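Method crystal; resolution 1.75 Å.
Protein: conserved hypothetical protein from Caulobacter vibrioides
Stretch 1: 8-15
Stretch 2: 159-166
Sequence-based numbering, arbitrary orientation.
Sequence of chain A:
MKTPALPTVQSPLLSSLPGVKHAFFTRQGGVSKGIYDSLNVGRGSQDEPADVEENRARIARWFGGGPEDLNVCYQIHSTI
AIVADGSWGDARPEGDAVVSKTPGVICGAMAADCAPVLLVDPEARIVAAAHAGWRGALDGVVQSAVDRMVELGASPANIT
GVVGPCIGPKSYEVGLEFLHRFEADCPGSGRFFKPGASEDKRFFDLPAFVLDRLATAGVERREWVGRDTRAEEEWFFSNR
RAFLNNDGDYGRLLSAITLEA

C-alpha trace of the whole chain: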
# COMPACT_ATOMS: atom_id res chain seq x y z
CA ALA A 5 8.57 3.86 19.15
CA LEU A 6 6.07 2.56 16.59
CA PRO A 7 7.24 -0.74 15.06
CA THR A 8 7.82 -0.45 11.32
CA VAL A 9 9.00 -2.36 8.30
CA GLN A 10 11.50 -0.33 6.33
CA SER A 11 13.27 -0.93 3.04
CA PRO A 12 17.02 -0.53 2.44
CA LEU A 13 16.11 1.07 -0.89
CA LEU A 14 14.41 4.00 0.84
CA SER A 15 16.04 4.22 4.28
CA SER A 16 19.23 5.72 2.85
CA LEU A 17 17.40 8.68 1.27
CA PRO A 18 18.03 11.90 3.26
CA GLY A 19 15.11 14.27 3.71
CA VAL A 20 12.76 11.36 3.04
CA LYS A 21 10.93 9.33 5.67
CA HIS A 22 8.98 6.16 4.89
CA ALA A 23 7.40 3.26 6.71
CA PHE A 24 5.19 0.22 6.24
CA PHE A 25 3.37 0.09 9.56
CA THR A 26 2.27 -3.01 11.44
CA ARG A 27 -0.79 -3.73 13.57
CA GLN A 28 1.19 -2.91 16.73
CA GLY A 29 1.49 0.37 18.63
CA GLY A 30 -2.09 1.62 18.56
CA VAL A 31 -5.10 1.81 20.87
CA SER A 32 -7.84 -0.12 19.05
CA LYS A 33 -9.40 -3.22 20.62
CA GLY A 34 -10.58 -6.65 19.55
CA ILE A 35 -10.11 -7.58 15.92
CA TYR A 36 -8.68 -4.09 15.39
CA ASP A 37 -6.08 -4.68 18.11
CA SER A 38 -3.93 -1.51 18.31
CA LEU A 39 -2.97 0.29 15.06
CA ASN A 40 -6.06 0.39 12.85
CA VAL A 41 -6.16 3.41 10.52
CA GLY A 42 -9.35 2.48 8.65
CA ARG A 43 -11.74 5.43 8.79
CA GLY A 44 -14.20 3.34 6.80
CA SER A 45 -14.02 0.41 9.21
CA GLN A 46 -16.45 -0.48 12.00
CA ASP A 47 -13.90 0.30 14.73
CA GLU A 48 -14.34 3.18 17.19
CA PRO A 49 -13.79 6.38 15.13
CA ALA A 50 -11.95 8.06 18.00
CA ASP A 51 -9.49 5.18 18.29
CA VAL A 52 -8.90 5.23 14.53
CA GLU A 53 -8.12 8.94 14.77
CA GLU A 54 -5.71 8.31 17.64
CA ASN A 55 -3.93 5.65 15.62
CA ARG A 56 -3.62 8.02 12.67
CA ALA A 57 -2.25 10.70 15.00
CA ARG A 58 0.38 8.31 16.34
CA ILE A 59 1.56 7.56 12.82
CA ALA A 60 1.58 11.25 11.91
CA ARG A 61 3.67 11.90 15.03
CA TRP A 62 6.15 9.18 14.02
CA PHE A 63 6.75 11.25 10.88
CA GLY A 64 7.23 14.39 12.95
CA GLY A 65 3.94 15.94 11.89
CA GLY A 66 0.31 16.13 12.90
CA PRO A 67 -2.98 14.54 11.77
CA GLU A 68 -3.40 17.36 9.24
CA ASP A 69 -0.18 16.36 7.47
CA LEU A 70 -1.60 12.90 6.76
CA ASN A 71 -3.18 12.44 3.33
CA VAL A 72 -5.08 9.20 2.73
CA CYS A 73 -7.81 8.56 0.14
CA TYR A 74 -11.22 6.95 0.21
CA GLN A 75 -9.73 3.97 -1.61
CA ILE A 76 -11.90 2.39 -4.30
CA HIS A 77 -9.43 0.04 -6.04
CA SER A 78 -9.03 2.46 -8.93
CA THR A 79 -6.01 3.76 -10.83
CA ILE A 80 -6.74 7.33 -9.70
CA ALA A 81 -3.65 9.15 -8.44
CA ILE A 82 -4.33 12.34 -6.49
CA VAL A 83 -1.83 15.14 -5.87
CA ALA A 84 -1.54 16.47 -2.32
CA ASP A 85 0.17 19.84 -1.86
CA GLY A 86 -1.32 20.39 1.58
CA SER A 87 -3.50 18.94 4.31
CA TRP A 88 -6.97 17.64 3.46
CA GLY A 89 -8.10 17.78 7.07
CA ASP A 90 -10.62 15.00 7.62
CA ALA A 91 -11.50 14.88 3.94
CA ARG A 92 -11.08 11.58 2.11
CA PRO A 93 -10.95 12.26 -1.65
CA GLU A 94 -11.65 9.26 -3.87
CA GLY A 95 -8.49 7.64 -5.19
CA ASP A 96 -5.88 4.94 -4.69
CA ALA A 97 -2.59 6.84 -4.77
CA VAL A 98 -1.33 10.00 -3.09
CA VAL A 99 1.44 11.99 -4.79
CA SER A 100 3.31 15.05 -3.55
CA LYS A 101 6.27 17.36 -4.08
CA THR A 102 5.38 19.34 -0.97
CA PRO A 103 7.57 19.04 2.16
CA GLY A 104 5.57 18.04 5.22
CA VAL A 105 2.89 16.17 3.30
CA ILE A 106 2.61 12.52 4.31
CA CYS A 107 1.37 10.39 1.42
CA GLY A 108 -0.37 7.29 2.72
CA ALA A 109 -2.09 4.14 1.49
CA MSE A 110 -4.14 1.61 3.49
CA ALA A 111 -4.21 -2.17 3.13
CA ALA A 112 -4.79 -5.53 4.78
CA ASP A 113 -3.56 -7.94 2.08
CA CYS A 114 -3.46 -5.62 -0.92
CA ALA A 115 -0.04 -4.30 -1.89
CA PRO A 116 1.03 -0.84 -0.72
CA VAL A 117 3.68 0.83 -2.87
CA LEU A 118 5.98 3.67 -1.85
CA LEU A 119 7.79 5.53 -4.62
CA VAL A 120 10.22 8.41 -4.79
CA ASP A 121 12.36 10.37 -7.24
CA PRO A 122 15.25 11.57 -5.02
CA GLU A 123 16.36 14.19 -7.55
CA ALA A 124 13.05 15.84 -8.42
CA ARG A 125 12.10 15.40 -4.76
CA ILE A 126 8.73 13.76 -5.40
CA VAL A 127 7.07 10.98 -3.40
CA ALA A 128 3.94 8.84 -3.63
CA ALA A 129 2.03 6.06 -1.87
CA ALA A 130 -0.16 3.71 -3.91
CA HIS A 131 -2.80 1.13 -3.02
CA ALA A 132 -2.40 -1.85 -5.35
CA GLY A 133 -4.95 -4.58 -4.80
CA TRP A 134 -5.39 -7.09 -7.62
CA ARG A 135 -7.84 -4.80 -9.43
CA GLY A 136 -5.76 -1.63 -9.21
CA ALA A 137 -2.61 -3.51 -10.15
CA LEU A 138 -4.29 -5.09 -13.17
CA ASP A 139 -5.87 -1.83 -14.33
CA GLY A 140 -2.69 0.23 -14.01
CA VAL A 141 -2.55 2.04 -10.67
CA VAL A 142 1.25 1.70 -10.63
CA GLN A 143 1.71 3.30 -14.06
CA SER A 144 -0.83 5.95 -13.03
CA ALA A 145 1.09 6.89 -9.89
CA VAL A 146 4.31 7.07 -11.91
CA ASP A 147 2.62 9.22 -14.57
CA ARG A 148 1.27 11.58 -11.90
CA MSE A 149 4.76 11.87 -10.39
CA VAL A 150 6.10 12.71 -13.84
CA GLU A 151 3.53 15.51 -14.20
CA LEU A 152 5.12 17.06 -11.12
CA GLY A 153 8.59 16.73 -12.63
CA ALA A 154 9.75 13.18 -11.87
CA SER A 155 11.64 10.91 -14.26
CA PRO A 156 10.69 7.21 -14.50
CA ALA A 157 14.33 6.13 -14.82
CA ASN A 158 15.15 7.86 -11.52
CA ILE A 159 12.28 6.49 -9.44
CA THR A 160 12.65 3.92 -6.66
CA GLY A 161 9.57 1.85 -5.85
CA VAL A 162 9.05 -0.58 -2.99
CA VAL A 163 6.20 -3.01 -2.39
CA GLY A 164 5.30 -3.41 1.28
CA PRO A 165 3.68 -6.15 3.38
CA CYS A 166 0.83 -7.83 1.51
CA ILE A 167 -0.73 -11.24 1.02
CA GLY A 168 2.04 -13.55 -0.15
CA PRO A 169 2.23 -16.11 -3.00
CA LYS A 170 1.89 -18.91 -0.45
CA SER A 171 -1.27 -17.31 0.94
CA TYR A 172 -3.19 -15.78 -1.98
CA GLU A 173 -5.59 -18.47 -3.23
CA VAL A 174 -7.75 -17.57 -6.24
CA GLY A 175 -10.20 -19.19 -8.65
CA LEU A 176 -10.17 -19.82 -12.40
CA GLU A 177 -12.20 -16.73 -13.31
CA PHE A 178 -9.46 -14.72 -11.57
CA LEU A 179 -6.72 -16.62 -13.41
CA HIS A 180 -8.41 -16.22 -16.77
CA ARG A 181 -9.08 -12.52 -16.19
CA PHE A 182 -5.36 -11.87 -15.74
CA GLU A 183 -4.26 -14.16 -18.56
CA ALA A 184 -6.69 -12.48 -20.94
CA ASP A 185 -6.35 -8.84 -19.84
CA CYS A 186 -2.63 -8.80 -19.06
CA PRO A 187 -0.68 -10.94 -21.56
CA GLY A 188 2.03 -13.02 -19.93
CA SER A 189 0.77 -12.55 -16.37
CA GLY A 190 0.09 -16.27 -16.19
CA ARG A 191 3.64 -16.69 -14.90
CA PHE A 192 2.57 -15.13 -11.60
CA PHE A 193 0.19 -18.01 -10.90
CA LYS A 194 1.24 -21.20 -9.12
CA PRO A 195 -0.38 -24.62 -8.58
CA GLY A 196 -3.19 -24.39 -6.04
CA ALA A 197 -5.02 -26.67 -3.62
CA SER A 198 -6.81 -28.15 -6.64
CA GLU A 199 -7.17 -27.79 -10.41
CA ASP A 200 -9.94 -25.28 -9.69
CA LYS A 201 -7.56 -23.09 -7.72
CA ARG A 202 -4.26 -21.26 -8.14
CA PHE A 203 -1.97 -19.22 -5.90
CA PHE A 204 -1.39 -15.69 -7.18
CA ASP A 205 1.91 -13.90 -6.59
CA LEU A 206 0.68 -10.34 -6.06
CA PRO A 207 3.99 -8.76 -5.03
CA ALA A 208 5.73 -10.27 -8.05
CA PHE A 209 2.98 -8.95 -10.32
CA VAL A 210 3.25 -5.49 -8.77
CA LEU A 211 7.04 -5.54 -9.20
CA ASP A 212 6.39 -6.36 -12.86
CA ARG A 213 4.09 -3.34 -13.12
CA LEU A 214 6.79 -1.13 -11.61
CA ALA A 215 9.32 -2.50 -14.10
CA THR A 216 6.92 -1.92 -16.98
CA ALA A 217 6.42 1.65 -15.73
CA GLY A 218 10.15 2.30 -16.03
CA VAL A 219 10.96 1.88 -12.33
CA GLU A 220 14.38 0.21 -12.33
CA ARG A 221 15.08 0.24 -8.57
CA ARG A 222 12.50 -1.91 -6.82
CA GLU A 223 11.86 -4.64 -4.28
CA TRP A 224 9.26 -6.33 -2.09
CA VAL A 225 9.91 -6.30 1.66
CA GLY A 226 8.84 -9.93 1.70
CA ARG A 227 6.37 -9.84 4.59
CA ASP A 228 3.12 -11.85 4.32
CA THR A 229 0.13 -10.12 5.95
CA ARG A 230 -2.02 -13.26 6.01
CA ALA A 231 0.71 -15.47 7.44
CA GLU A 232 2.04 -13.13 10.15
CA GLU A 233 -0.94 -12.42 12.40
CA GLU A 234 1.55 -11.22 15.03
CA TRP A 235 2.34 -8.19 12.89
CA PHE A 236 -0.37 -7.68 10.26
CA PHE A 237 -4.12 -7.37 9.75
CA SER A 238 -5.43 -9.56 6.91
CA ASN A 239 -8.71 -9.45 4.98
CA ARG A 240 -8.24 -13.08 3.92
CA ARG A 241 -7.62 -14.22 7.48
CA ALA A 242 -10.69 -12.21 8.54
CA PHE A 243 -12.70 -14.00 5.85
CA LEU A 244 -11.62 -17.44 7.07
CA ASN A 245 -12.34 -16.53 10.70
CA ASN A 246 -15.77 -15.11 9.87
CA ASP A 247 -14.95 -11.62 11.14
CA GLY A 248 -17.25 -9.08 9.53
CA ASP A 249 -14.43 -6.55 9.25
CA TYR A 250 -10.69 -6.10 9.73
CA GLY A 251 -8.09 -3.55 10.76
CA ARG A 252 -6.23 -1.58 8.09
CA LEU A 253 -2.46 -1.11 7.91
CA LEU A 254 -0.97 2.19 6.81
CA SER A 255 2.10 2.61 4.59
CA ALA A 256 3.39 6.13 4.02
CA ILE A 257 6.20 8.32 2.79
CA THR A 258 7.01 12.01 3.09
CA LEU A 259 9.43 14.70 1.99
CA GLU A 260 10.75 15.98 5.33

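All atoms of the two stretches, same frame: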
# COMPACT_ATOMS: atom_id res chain seq x y z
N THR A 8 8.00 -0.67 12.75
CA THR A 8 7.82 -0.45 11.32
C THR A 8 8.65 -1.40 10.50
O THR A 8 9.62 -1.99 10.98
CB THR A 8 8.23 0.98 10.90
OG1 THR A 8 9.64 1.16 11.12
CG2 THR A 8 7.46 2.03 11.69
N VAL A 9 8.25 -1.56 9.24
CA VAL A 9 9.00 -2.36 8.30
C VAL A 9 9.57 -1.32 7.36
O VAL A 9 8.83 -0.53 6.78
CB VAL A 9 8.10 -3.32 7.49
CG1 VAL A 9 8.91 -3.96 6.38
CG2 VAL A 9 7.53 -4.39 8.41
N GLN A 10 10.88 -1.29 7.22
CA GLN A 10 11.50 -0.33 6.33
C GLN A 10 12.33 -1.04 5.29
O GLN A 10 12.79 -2.16 5.51
CB GLN A 10 12.37 0.65 7.11
CG GLN A 10 11.57 1.65 7.92
CD GLN A 10 12.46 2.66 8.59
OE1 GLN A 10 13.31 2.31 9.40
NE2 GLN A 10 12.26 3.93 8.26
N SER A 11 12.51 -0.38 4.15
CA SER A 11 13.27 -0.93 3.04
C SER A 11 14.63 -0.27 2.88
O SER A 11 14.76 0.95 2.98
CB SER A 11 12.49 -0.75 1.74
OG SER A 11 13.33 -0.96 0.62
N PRO A 12 15.67 -1.08 2.62
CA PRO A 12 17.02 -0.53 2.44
C PRO A 12 17.07 0.43 1.25
O PRO A 12 17.89 1.34 1.20
CB PRO A 12 17.87 -1.78 2.22
CG PRO A 12 17.18 -2.79 3.06
CD PRO A 12 15.72 -2.54 2.75
N LEU A 13 16.16 0.23 0.30
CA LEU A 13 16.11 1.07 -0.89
C LEU A 13 15.59 2.47 -0.64
O LEU A 13 15.76 3.36 -1.47
CB LEU A 13 15.25 0.41 -1.98
CG LEU A 13 15.94 -0.67 -2.81
CD1 LEU A 13 16.50 -1.73 -1.90
CD2 LEU A 13 14.95 -1.26 -3.80
N LEU A 14 14.96 2.68 0.52
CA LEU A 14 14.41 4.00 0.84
C LEU A 14 15.02 4.61 2.09
O LEU A 14 15.08 5.83 2.22
CB LEU A 14 12.89 3.90 1.02
CG LEU A 14 12.08 3.39 -0.18
CD1 LEU A 14 10.63 3.15 0.24
CD2 LEU A 14 12.15 4.40 -1.31
N SER A 15 15.47 3.77 3.01
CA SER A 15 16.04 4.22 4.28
C SER A 15 17.29 5.08 4.17
O SER A 15 17.61 5.85 5.07
CB SER A 15 16.33 3.02 5.18
OG SER A 15 17.28 2.16 4.57
N ILE A 159 13.19 6.83 -10.52
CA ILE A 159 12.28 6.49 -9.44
C ILE A 159 12.60 5.17 -8.75
O ILE A 159 12.99 4.20 -9.40
CB ILE A 159 10.81 6.43 -9.95
CG1 ILE A 159 10.33 7.83 -10.32
CG2 ILE A 159 9.90 5.81 -8.88
CD1 ILE A 159 9.00 7.84 -11.05
N THR A 160 12.45 5.14 -7.43
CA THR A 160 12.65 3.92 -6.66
C THR A 160 11.25 3.56 -6.15
O THR A 160 10.52 4.43 -5.67
CB THR A 160 13.60 4.15 -5.45
OG1 THR A 160 14.93 4.36 -5.92
CG2 THR A 160 13.59 2.93 -4.52
N GLY A 161 10.89 2.29 -6.29
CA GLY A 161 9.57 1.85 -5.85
C GLY A 161 9.67 0.58 -5.03
O GLY A 161 10.31 -0.39 -5.44
N VAL A 162 9.02 0.58 -3.87
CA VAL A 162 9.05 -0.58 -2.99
C VAL A 162 7.67 -1.07 -2.63
O VAL A 162 6.79 -0.29 -2.26
CB VAL A 162 9.80 -0.25 -1.68
CG1 VAL A 162 9.78 -1.45 -0.74
CG2 VAL A 162 11.23 0.16 -2.00
N VAL A 163 7.48 -2.39 -2.72
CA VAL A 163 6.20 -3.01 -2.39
C VAL A 163 6.29 -3.42 -0.92
O VAL A 163 7.26 -4.04 -0.50
CB VAL A 163 5.95 -4.25 -3.27
CG1 VAL A 163 4.57 -4.83 -2.98
CG2 VAL A 163 6.08 -3.87 -4.74
N GLY A 164 5.27 -3.07 -0.14
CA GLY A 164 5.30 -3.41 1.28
C GLY A 164 4.63 -4.72 1.64
O GLY A 164 4.40 -5.57 0.78
N PRO A 165 4.32 -4.92 2.93
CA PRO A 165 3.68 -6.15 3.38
C PRO A 165 2.36 -6.32 2.64
O PRO A 165 1.63 -5.35 2.43
CB PRO A 165 3.46 -5.90 4.88
CG PRO A 165 4.56 -4.93 5.23
CD PRO A 165 4.54 -3.99 4.05
N CYS A 166 2.06 -7.54 2.23
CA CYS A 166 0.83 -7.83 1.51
C CYS A 166 0.61 -9.33 1.57
O CYS A 166 1.42 -10.05 2.15
CB CYS A 166 0.92 -7.36 0.06
SG CYS A 166 2.17 -8.19 -0.95
O HOH W 1 16.68 3.75 -4.05

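The two stretches run antiparallel in register: Leu13 lies nearest Thr160, Ser11 nearest Val162 and Val9 nearest Gly164. The CA atoms are 7.3 Å apart for Leu13 and Thr160, 7.4 Å for Ser11 and Val162, and 8.0 Å for Val9 and Gly164. No hydrogen bond joins the stretches directly. Side-chain packing and one bridging water connect them.

Thr160 opens the strand of stretch 2 and points toward stretch 1. Thr160 CG2 lies 3.8 Å from Leu14 CD2 and 3.9 Å from Leu13 CB, both apolar neighbours. Its OG1 serves the polar side. The O of a water sits 2.6 Å from Thr160 OG1 and donates to Leu13 O at 2.8 Å, bridging the two stretches.

Gly161 has no side chain and makes no contact. Val162 points toward stretch 1 and gives up the largest area to it. Val162 CG2 meets Leu14 CD1 at 3.8 Å and Leu13 CB at 4.0 Å. Val162 CG2 also lies 3.5 Å from Ser11 OG. Ser11 OG caps the short helix, which is weakly bonded, by accepting from Leu13 N at 3.1 Å. Ser11 OG also bonds elsewhere in the structure, so its contact with the Val162 methyl is a packing contact and not a bond.

Val163 and Gly164 make no contact. Pro165 closes the interface with a looser apolar touch, Pro165 CG lying 4.4 Å from Val9 CG2. Cys166 is out of reach.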